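Local coordinates for protein lactaldehyde dehydrogenase (Methanocaldococcus jannaschii, PDB 3PQA) that oxidises lactaldehyde to lactate with NAD, which it prefers over NADP, a step in coenzyme F420 biosynthesis, and works as a homotetramer, at residues Asn297-Leu302 and Leu340-Lys345; Lys332-Gly337 and Thr354-Asp359; Asn362-Thr367 and Ala371-Ile376. One frame throughout, in Å; residues are numbered along the deposited sequence.

Contact 1 of 3, residues Asn297-Leu302 and Leu340-Lys345; sequences NKAKVL and LLLGGK
Leu342 meets Ala299 and Lys300 where the last turn of helix 288-300 packs on an edge strand with a classic beta bulge. The two methyls of Leu342 take separate partners. Leu342 CD2 lies 3.7 Å from Ala299 CB and also comes within 4.0 Å of Lys300 N. Leu342 CD1 is 3.8 Å from Lys300 CG. One branch rests on the methyl of Ala299, with the backbone N of Lys300 a little farther off; the other lies on the stem of Lys300. Leu342 CG is anti to the backbone N (chi1 -179°), which carries both methyls out from the strand to the helix. Lys300 crosses the leucine at a slant. Beyond CG the lysine chain runs on extended, and the residue is exposed. Ala299 is buried and touches Ile355 as well as Leu342.

Leu342 is one of the two bulge residues. Leu341 and Leu342 both face Ile355 of the antiparallel strand 350-357, and both have backbone hydrogen bonds with it. Leu341 turns to the same helix one and two turns earlier, at Val296 and Ile292. On another side of the helix, Lys298 packs on helix 256-268. Leu302 N makes a weak 3.4 Å bond back to Ala299 O.

Contact 2 of 3, residues Lys332-Gly337 and Thr354-Asp359; sequences KAIDEG and TILEVD
Leu356 reaches from strand 350-357 to Ala333 and Ile334 in the last turn of helix 320-335. Leu356 CB starts beside its own strand, 3.9 Å from Val358 CG1, two residues on along the same face. CG is anti to the carbonyl carbon (chi1 -64°) and carries two methyls that part ways. Leu356 CD1 stays near the sheet, 3.6 Å from Thr354 CG2. The other methyl goes to the helix. Leu356 CD2 lies 3.8 Å from Ile334 CG1 and 4.2 Å from Ala333 CB, fitting against two successive residues. The Ile334 and Leu356 chains cross at about a right angle. Leu356 is buried; Leu340 and Leu364 also touch it.

The helix ends here in a Schellman motif, with Gly337 at positive phi and Gly337 N bonded to Ile334 O at 2.8 Å. On another side of the helix, Lys332 NZ forms a salt bridge with Glu336 OE2 at 2.8 Å, reached on the anti side of the carboxylate.

Ile355, the neighbour of Leu356, packs instead on helix 288-300. Helices therefore cover both faces of strand 350-357, as in the layered alpha/beta catalytic domain of aldehyde dehydrogenases.

Contact 3 of 3, residues Asn362-Thr367 and Ala371-Ile376; sequences NILCKT and APVIPI
Leu364 has CG anti to its carbonyl carbon (chi1 -66°), which lays its side chain over Val373 and Pro375 of strand 373-379. Val373 answers with CG1 anti to the backbone N (chi1 175°), pointing that methyl at the leucine. Val373 CG1 sits evenly between the two branches, 4.0 Å from both Leu364 CD1 and Leu364 CD2. The two side chains cross at about a right angle. Nearer its root, Leu364 leans on the proline ring. Leu364 CB is 3.8 Å from Pro375 CG and equally close to Pro375 CB. The ring meets mainly the stem, though Leu364 CD1 also reaches Pro375 CB; the valine meets the fork.

The loop is shaped by its own bonds. Asn362 OD1 accepts from Leu364 N at 3.0 Å, nearly straight at 172°, and closes an Asx turn. Asn362 ND2 bonds to Ala333 O at the end of helix 320-335, so both ends of the amide are used. Ile363 O takes two donors from opposite faces of its plane. Thr367 OG1 lies 2.8 Å from Ile363 O, above its carbonyl plane, and Lys366 N lies 3.1 Å from Ile363 O.

This loop joins strands 350-357 and 373-379, which are parallel neighbours in the sheet. It crosses on the face where Leu364 also touches Val329 and Ala333. On the other face of strand 373-379, Ile374 packs on helix 256-268. Pro375 has no N-H, and its carbonyl serves the backbone bond with Ile281 on strand 278-284.

No hydrogen bond spans the two segments. The loop meets the strand through apolar carbon alone, while the polar groups of the Asx turn are paired within the loop and with the helix end, which suggests that hydrogen bonds shape the loop while apolar burial holds it to the strand.

How the contacts relate
All three contacts lie on one sheet and on the same side of the chain's centre, away from the predicted NAD-binding and active-site residues. Strand 350-357 joins them, pairing antiparallel with 339-342 and parallel with 373-379. The centres of contacts 1 and 2 are about 14 Å apart. Between them Leu341 N is 2.8 Å from Ile355 O, and Gly344 N is 2.7 Å from Thr354 OG1. Contacts 2 and 3 are closer, with centres about 8 Å apart. There Glu336 OE1 takes Ile363 N at 2.7 Å, tying the helix end to the loop, and Leu356 O lies 2.8 Å from Ile376 N. Contacts 1 and 3 do not touch: centres about 15 Å, nearest atoms about 5 Å apart.

Contact 1 of 3, residues Asn297-Leu302 and Leu340-Lys345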
loop_
_atom_site.group_PDB
_atom_site.type_symbol
_atom_site.label_atom_id
_atom_site.label_comp_id
_atom_site.label_asym_id
_atom_site.label_seq_id
_atom_site.Cartn_x
_atom_site.Cartn_y
_atom_site.Cartn_z
ATOM N N ASN B 297 -29.681 -27.767 -23.996
ATOM C CA ASN B 297 -30.899 -28.066 -23.227
ATOM C C ASN B 297 -31.297 -26.976 -22.238
ATOM O O ASN B 297 -32.480 -26.683 -22.086
ATOM C CB ASN B 297 -30.790 -29.413 -22.503
ATOM C CG ASN B 297 -31.012 -30.584 -23.427
ATOM O OD1 ASN B 297 -31.359 -30.406 -24.596
ATOM N ND2 ASN B 297 -30.811 -31.794 -22.913
ATOM N N LYS B 298 -30.305 -26.380 -21.578
ATOM C CA LYS B 298 -30.545 -25.297 -20.633
ATOM C C LYS B 298 -30.874 -24.002 -21.374
ATOM O O LYS B 298 -31.687 -23.206 -20.906
ATOM C CB LYS B 298 -29.345 -25.109 -19.690
ATOM C CG LYS B 298 -29.019 -26.314 -18.776
ATOM C CD LYS B 298 -30.004 -26.501 -17.620
ATOM C CE LYS B 298 -29.299 -27.138 -16.414
ATOM N NZ LYS B 298 -29.990 -26.848 -15.112
ATOM N N ALA B 299 -30.260 -23.802 -22.535
ATOM C CA ALA B 299 -30.514 -22.603 -23.334
ATOM C C ALA B 299 -31.910 -22.614 -23.961
ATOM O O ALA B 299 -32.517 -21.556 -24.151
ATOM C CB ALA B 299 -29.456 -22.446 -24.412
ATOM N N LYS B 300 -32.386 -23.814 -24.294
ATOM C CA LYS B 300 -33.737 -24.053 -24.839
ATOM C C LYS B 300 -34.894 -23.517 -24.015
ATOM O O LYS B 300 -35.925 -23.129 -24.565
ATOM C CB LYS B 300 -33.979 -25.560 -24.982
ATOM C CG LYS B 300 -33.555 -26.139 -26.277
ATOM C CD LYS B 300 -34.048 -27.578 -26.365
ATOM C CE LYS B 300 -33.564 -28.240 -27.640
ATOM N NZ LYS B 300 -33.902 -29.688 -27.639
ATOM N N VAL B 301 -34.739 -23.545 -22.697
ATOM C CA VAL B 301 -35.841 -23.246 -21.792
ATOM C C VAL B 301 -35.842 -21.788 -21.321
ATOM O O VAL B 301 -36.673 -21.402 -20.509
ATOM C CB VAL B 301 -35.889 -24.236 -20.587
ATOM C CG1 VAL B 301 -36.031 -25.673 -21.086
ATOM C CG2 VAL B 301 -34.663 -24.083 -19.695
ATOM N N LEU B 302 -34.910 -20.986 -21.842
ATOM C CA LEU B 302 -34.879 -19.555 -21.529
ATOM C C LEU B 302 -36.120 -18.850 -22.069
ATOM O O LEU B 302 -36.601 -19.168 -23.157
ATOM C CB LEU B 302 -33.606 -18.893 -22.065
ATOM C CG LEU B 302 -32.243 -19.362 -21.533
ATOM C CD1 LEU B 302 -31.125 -18.744 -22.380
ATOM C CD2 LEU B 302 -32.041 -19.032 -20.045
ATOM N N LEU B 340 -25.462 -25.350 -36.947
ATOM C CA LEU B 340 -26.459 -24.704 -36.097
ATOM C C LEU B 340 -27.093 -25.725 -35.163
ATOM O O LEU B 340 -27.652 -26.727 -35.613
ATOM C CB LEU B 340 -27.523 -23.972 -36.934
ATOM C CG LEU B 340 -28.576 -23.153 -36.174
ATOM C CD1 LEU B 340 -27.953 -21.949 -35.451
ATOM C CD2 LEU B 340 -29.701 -22.681 -37.101
ATOM N N LEU B 341 -26.993 -25.467 -33.862
ATOM C CA LEU B 341 -27.513 -26.368 -32.841
ATOM C C LEU B 341 -28.785 -25.863 -32.169
ATOM O O LEU B 341 -29.583 -26.656 -31.674
ATOM C CB LEU B 341 -26.445 -26.638 -31.780
ATOM C CG LEU B 341 -25.106 -27.176 -32.287
ATOM C CD1 LEU B 341 -24.172 -27.391 -31.118
ATOM C CD2 LEU B 341 -25.277 -28.467 -33.092
ATOM N N LEU B 342 -28.956 -24.543 -32.137
ATOM C CA LEU B 342 -30.124 -23.915 -31.527
ATOM C C LEU B 342 -30.296 -22.507 -32.073
ATOM O O LEU B 342 -29.312 -21.818 -32.332
ATOM C CB LEU B 342 -29.974 -23.841 -29.999
ATOM C CG LEU B 342 -31.146 -23.223 -29.227
ATOM C CD1 LEU B 342 -32.354 -24.169 -29.234
ATOM C CD2 LEU B 342 -30.762 -22.848 -27.810
ATOM N N GLY B 343 -31.550 -22.091 -32.236
ATOM C CA GLY B 343 -31.874 -20.693 -32.508
ATOM C C GLY B 343 -31.611 -20.286 -33.936
ATOM O O GLY B 343 -32.082 -20.936 -34.872
ATOM N N GLY B 344 -30.847 -19.210 -34.101
ATOM C CA GLY B 344 -30.551 -18.651 -35.415
ATOM C C GLY B 344 -31.765 -17.967 -36.012
ATOM O O GLY B 344 -31.898 -17.889 -37.234
ATOM N N LYS B 345 -32.646 -17.477 -35.136
ATOM C CA LYS B 345 -33.919 -16.861 -35.515
ATOM C C LYS B 345 -34.069 -15.478 -34.872
ATOM O O LYS B 345 -33.537 -15.223 -33.780
ATOM C CB LYS B 345 -35.103 -17.774 -35.148
ATOM C CG LYS B 345 -34.874 -18.626 -33.905
ATOM C CD LYS B 345 -35.823 -19.813 -33.831
ATOM C CE LYS B 345 -36.771 -19.687 -32.648
ATOM N NZ LYS B 345 -37.940 -20.593 -32.766
#

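Contact 2 of 3, residues Lys332-Gly337 and Thr354-Asp359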
loop_
_atom_site.group_PDB
_atom_site.type_symbol
_atom_site.label_atom_id
_atom_site.label_comp_id
_atom_site.label_asym_id
_atom_site.label_seq_id
_atom_site.Cartn_x
_atom_site.Cartn_y
_atom_site.Cartn_z
ATOM N N LYS B 332 -23.161 -16.252 -42.447
ATOM C CA LYS B 332 -21.764 -16.436 -42.844
ATOM C C LYS B 332 -21.114 -17.598 -42.084
ATOM O O LYS B 332 -20.475 -18.458 -42.689
ATOM C CB LYS B 332 -20.980 -15.130 -42.648
ATOM C CG LYS B 332 -19.527 -15.133 -43.128
ATOM C CD LYS B 332 -19.427 -14.961 -44.649
ATOM C CE LYS B 332 -17.977 -14.769 -45.088
ATOM N NZ LYS B 332 -17.239 -16.063 -45.087
ATOM N N ALA B 333 -21.297 -17.623 -40.762
ATOM C CA ALA B 333 -20.749 -18.684 -39.920
ATOM C C ALA B 333 -21.190 -20.069 -40.399
ATOM O O ALA B 333 -20.397 -21.015 -40.400
ATOM C CB ALA B 333 -21.154 -18.471 -38.465
ATOM N N ILE B 334 -22.451 -20.166 -40.813
ATOM C CA ILE B 334 -23.014 -21.411 -41.344
ATOM C C ILE B 334 -22.426 -21.724 -42.730
ATOM O O ILE B 334 -22.062 -22.871 -42.998
ATOM C CB ILE B 334 -24.572 -21.376 -41.362
ATOM C CG1 ILE B 334 -25.122 -21.311 -39.929
ATOM C CG2 ILE B 334 -25.153 -22.606 -42.081
ATOM C CD1 ILE B 334 -26.600 -20.963 -39.837
ATOM N N ASP B 335 -22.323 -20.698 -43.580
ATOM C CA ASP B 335 -21.683 -20.801 -44.906
ATOM C C ASP B 335 -20.285 -21.389 -44.812
ATOM O O ASP B 335 -19.874 -22.162 -45.675
ATOM C CB ASP B 335 -21.548 -19.421 -45.558
ATOM C CG ASP B 335 -22.781 -18.991 -46.320
ATOM O OD1 ASP B 335 -23.814 -19.698 -46.280
ATOM O OD2 ASP B 335 -22.715 -17.922 -46.973
ATOM N N GLU B 336 -19.561 -20.996 -43.763
ATOM C CA GLU B 336 -18.192 -21.443 -43.512
ATOM C C GLU B 336 -18.130 -22.858 -42.941
ATOM O O GLU B 336 -17.041 -23.406 -42.735
ATOM C CB GLU B 336 -17.482 -20.465 -42.572
ATOM C CG GLU B 336 -17.240 -19.088 -43.179
ATOM C CD GLU B 336 -16.528 -18.136 -42.242
ATOM O OE1 GLU B 336 -16.390 -18.450 -41.043
ATOM O OE2 GLU B 336 -16.106 -17.059 -42.709
ATOM N N GLY B 337 -19.298 -23.441 -42.680
ATOM C CA GLY B 337 -19.381 -24.824 -42.238
ATOM C C GLY B 337 -19.818 -24.999 -40.798
ATOM O O GLY B 337 -19.829 -26.118 -40.290
ATOM N N THR B 354 -28.730 -18.543 -29.648
ATOM C CA THR B 354 -28.193 -19.199 -30.843
ATOM C C THR B 354 -26.855 -19.864 -30.498
ATOM O O THR B 354 -25.979 -19.252 -29.883
ATOM C CB THR B 354 -28.054 -18.181 -32.000
ATOM O OG1 THR B 354 -29.361 -17.728 -32.380
ATOM C CG2 THR B 354 -27.362 -18.788 -33.213
ATOM N N ILE B 355 -26.721 -21.132 -30.871
ATOM C CA ILE B 355 -25.546 -21.909 -30.534
ATOM C C ILE B 355 -25.113 -22.661 -31.786
ATOM O O ILE B 355 -25.943 -23.261 -32.465
ATOM C CB ILE B 355 -25.857 -22.912 -29.406
ATOM C CG1 ILE B 355 -26.407 -22.180 -28.174
ATOM C CG2 ILE B 355 -24.621 -23.761 -29.054
ATOM C CD1 ILE B 355 -26.904 -23.104 -27.087
ATOM N N LEU B 356 -23.821 -22.598 -32.095
ATOM C CA LEU B 356 -23.269 -23.326 -33.225
ATOM C C LEU B 356 -22.015 -24.060 -32.800
ATOM O O LEU B 356 -21.262 -23.574 -31.951
ATOM C CB LEU B 356 -22.898 -22.371 -34.362
ATOM C CG LEU B 356 -23.984 -21.554 -35.064
ATOM C CD1 LEU B 356 -24.218 -20.241 -34.334
ATOM C CD2 LEU B 356 -23.570 -21.280 -36.493
ATOM N N GLU B 357 -21.781 -25.232 -33.385
ATOM C CA GLU B 357 -20.470 -25.842 -33.272
ATOM C C GLU B 357 -19.672 -25.415 -34.491
ATOM O O GLU B 357 -20.160 -25.517 -35.619
ATOM C CB GLU B 357 -20.515 -27.370 -33.166
ATOM C CG GLU B 357 -19.100 -27.947 -33.215
ATOM C CD GLU B 357 -18.974 -29.398 -32.782
ATOM O OE1 GLU B 357 -19.985 -30.025 -32.413
ATOM O OE2 GLU B 357 -17.827 -29.891 -32.793
ATOM N N VAL B 358 -18.468 -24.900 -34.257
ATOM C CA VAL B 358 -17.626 -24.382 -35.338
ATOM C C VAL B 358 -16.171 -24.822 -35.170
ATOM O O VAL B 358 -15.807 -25.395 -34.132
ATOM C CB VAL B 358 -17.703 -22.826 -35.428
ATOM C CG1 VAL B 358 -19.156 -22.342 -35.492
ATOM C CG2 VAL B 358 -16.989 -22.171 -34.240
ATOM N N ASP B 359 -15.336 -24.559 -36.174
ATOM C CA ASP B 359 -13.907 -24.754 -35.991
ATOM C C ASP B 359 -13.213 -23.426 -35.697
ATOM O O ASP B 359 -13.824 -22.360 -35.846
ATOM C CB ASP B 359 -13.260 -25.549 -37.141
ATOM C CG ASP B 359 -13.155 -24.768 -38.434
ATOM O OD1 ASP B 359 -12.994 -23.530 -38.411
ATOM O OD2 ASP B 359 -13.214 -25.427 -39.499
#

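Contact 3 of 3, residues Asn362-Thr367 and Ala371-Ile376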
loop_
_atom_site.group_PDB
_atom_site.type_symbol
_atom_site.label_atom_id
_atom_site.label_comp_id
_atom_site.label_asym_id
_atom_site.label_seq_id
_atom_site.Cartn_x
_atom_site.Cartn_y
_atom_site.Cartn_z
ATOM N N ASN B 362 -13.568 -20.201 -37.894
ATOM C CA ASN B 362 -14.881 -19.609 -38.150
ATOM C C ASN B 362 -14.930 -18.119 -37.820
ATOM O O ASN B 362 -14.305 -17.677 -36.861
ATOM C CB ASN B 362 -15.956 -20.366 -37.367
ATOM C CG ASN B 362 -17.364 -20.032 -37.820
ATOM O OD1 ASN B 362 -17.953 -19.048 -37.377
ATOM N ND2 ASN B 362 -17.915 -20.860 -38.698
ATOM N N ILE B 363 -15.690 -17.367 -38.616
ATOM C CA ILE B 363 -15.872 -15.922 -38.420
ATOM C C ILE B 363 -16.266 -15.531 -36.977
ATOM O O ILE B 363 -15.835 -14.487 -36.476
ATOM C CB ILE B 363 -16.875 -15.322 -39.473
ATOM C CG1 ILE B 363 -16.895 -13.791 -39.432
ATOM C CG2 ILE B 363 -18.276 -15.901 -39.312
ATOM C CD1 ILE B 363 -15.612 -13.140 -39.933
ATOM N N LEU B 364 -17.055 -16.376 -36.312
ATOM C CA LEU B 364 -17.509 -16.081 -34.946
ATOM C C LEU B 364 -16.369 -16.049 -33.932
ATOM O O LEU B 364 -16.467 -15.373 -32.910
ATOM C CB LEU B 364 -18.569 -17.083 -34.484
ATOM C CG LEU B 364 -19.914 -17.058 -35.212
ATOM C CD1 LEU B 364 -20.820 -18.194 -34.744
ATOM C CD2 LEU B 364 -20.598 -15.711 -35.053
ATOM N N CYS B 365 -15.295 -16.782 -34.209
ATOM C CA CYS B 365 -14.119 -16.790 -33.322
ATOM C C CYS B 365 -13.318 -15.475 -33.382
ATOM O O CYS B 365 -12.420 -15.249 -32.568
ATOM C CB CYS B 365 -13.208 -17.976 -33.641
ATOM S SG CYS B 365 -13.979 -19.578 -33.389
ATOM N N LYS B 366 -13.633 -14.623 -34.355
ATOM C CA LYS B 366 -12.896 -13.383 -34.541
ATOM C C LYS B 366 -13.790 -12.157 -34.420
ATOM O O LYS B 366 -13.306 -11.034 -34.462
ATOM C CB LYS B 366 -12.194 -13.376 -35.911
ATOM C CG LYS B 366 -11.063 -14.392 -36.058
ATOM C CD LYS B 366 -9.874 -14.065 -35.117
ATOM C CE LYS B 366 -8.602 -14.870 -35.466
ATOM N NZ LYS B 366 -7.992 -14.454 -36.769
ATOM N N THR B 367 -15.088 -12.372 -34.252
ATOM C CA THR B 367 -16.057 -11.284 -34.347
ATOM C C THR B 367 -16.816 -11.093 -33.040
ATOM O O THR B 367 -17.468 -12.022 -32.546
ATOM C CB THR B 367 -17.058 -11.544 -35.507
ATOM O OG1 THR B 367 -16.336 -11.776 -36.724
ATOM C CG2 THR B 367 -18.020 -10.368 -35.697
ATOM N N ALA B 371 -24.296 -10.202 -29.001
ATOM C CA ALA B 371 -25.536 -10.901 -29.327
ATOM C C ALA B 371 -25.538 -12.266 -28.664
ATOM O O ALA B 371 -24.477 -12.762 -28.261
ATOM C CB ALA B 371 -25.665 -11.068 -30.825
ATOM N N PRO B 372 -26.726 -12.893 -28.560
ATOM C CA PRO B 372 -26.783 -14.184 -27.870
ATOM C C PRO B 372 -26.426 -15.336 -28.813
ATOM O O PRO B 372 -27.212 -16.264 -28.992
ATOM C CB PRO B 372 -28.243 -14.265 -27.423
ATOM C CG PRO B 372 -28.989 -13.526 -28.530
ATOM C CD PRO B 372 -28.071 -12.398 -28.933
ATOM N N VAL B 373 -25.242 -15.238 -29.413
ATOM C CA VAL B 373 -24.739 -16.182 -30.415
ATOM C C VAL B 373 -23.424 -16.782 -29.910
ATOM O O VAL B 373 -22.422 -16.065 -29.776
ATOM C CB VAL B 373 -24.484 -15.488 -31.782
ATOM C CG1 VAL B 373 -23.840 -16.451 -32.773
ATOM C CG2 VAL B 373 -25.777 -14.898 -32.346
ATOM N N ILE B 374 -23.439 -18.092 -29.650
ATOM C CA ILE B 374 -22.317 -18.776 -29.013
ATOM C C ILE B 374 -21.708 -19.864 -29.903
ATOM O O ILE B 374 -22.339 -20.910 -30.128
ATOM C CB ILE B 374 -22.735 -19.425 -27.671
ATOM C CG1 ILE B 374 -23.556 -18.452 -26.802
ATOM C CG2 ILE B 374 -21.502 -20.016 -26.939
ATOM C CD1 ILE B 374 -22.837 -17.115 -26.452
ATOM N N PRO B 375 -20.482 -19.623 -30.404
ATOM C CA PRO B 375 -19.723 -20.672 -31.084
ATOM C C PRO B 375 -19.030 -21.565 -30.066
ATOM O O PRO B 375 -18.461 -21.072 -29.075
ATOM C CB PRO B 375 -18.689 -19.899 -31.888
ATOM C CG PRO B 375 -18.450 -18.652 -31.043
ATOM C CD PRO B 375 -19.754 -18.337 -30.369
ATOM N N ILE B 376 -19.106 -22.870 -30.309
ATOM C CA ILE B 376 -18.456 -23.867 -29.471
ATOM C C ILE B 376 -17.466 -24.604 -30.361
ATOM O O ILE B 376 -17.832 -25.041 -31.457
ATOM C CB ILE B 376 -19.473 -24.875 -28.887
ATOM C CG1 ILE B 376 -20.473 -24.150 -27.965
ATOM C CG2 ILE B 376 -18.735 -26.006 -28.136
ATOM C CD1 ILE B 376 -21.660 -24.983 -27.525
#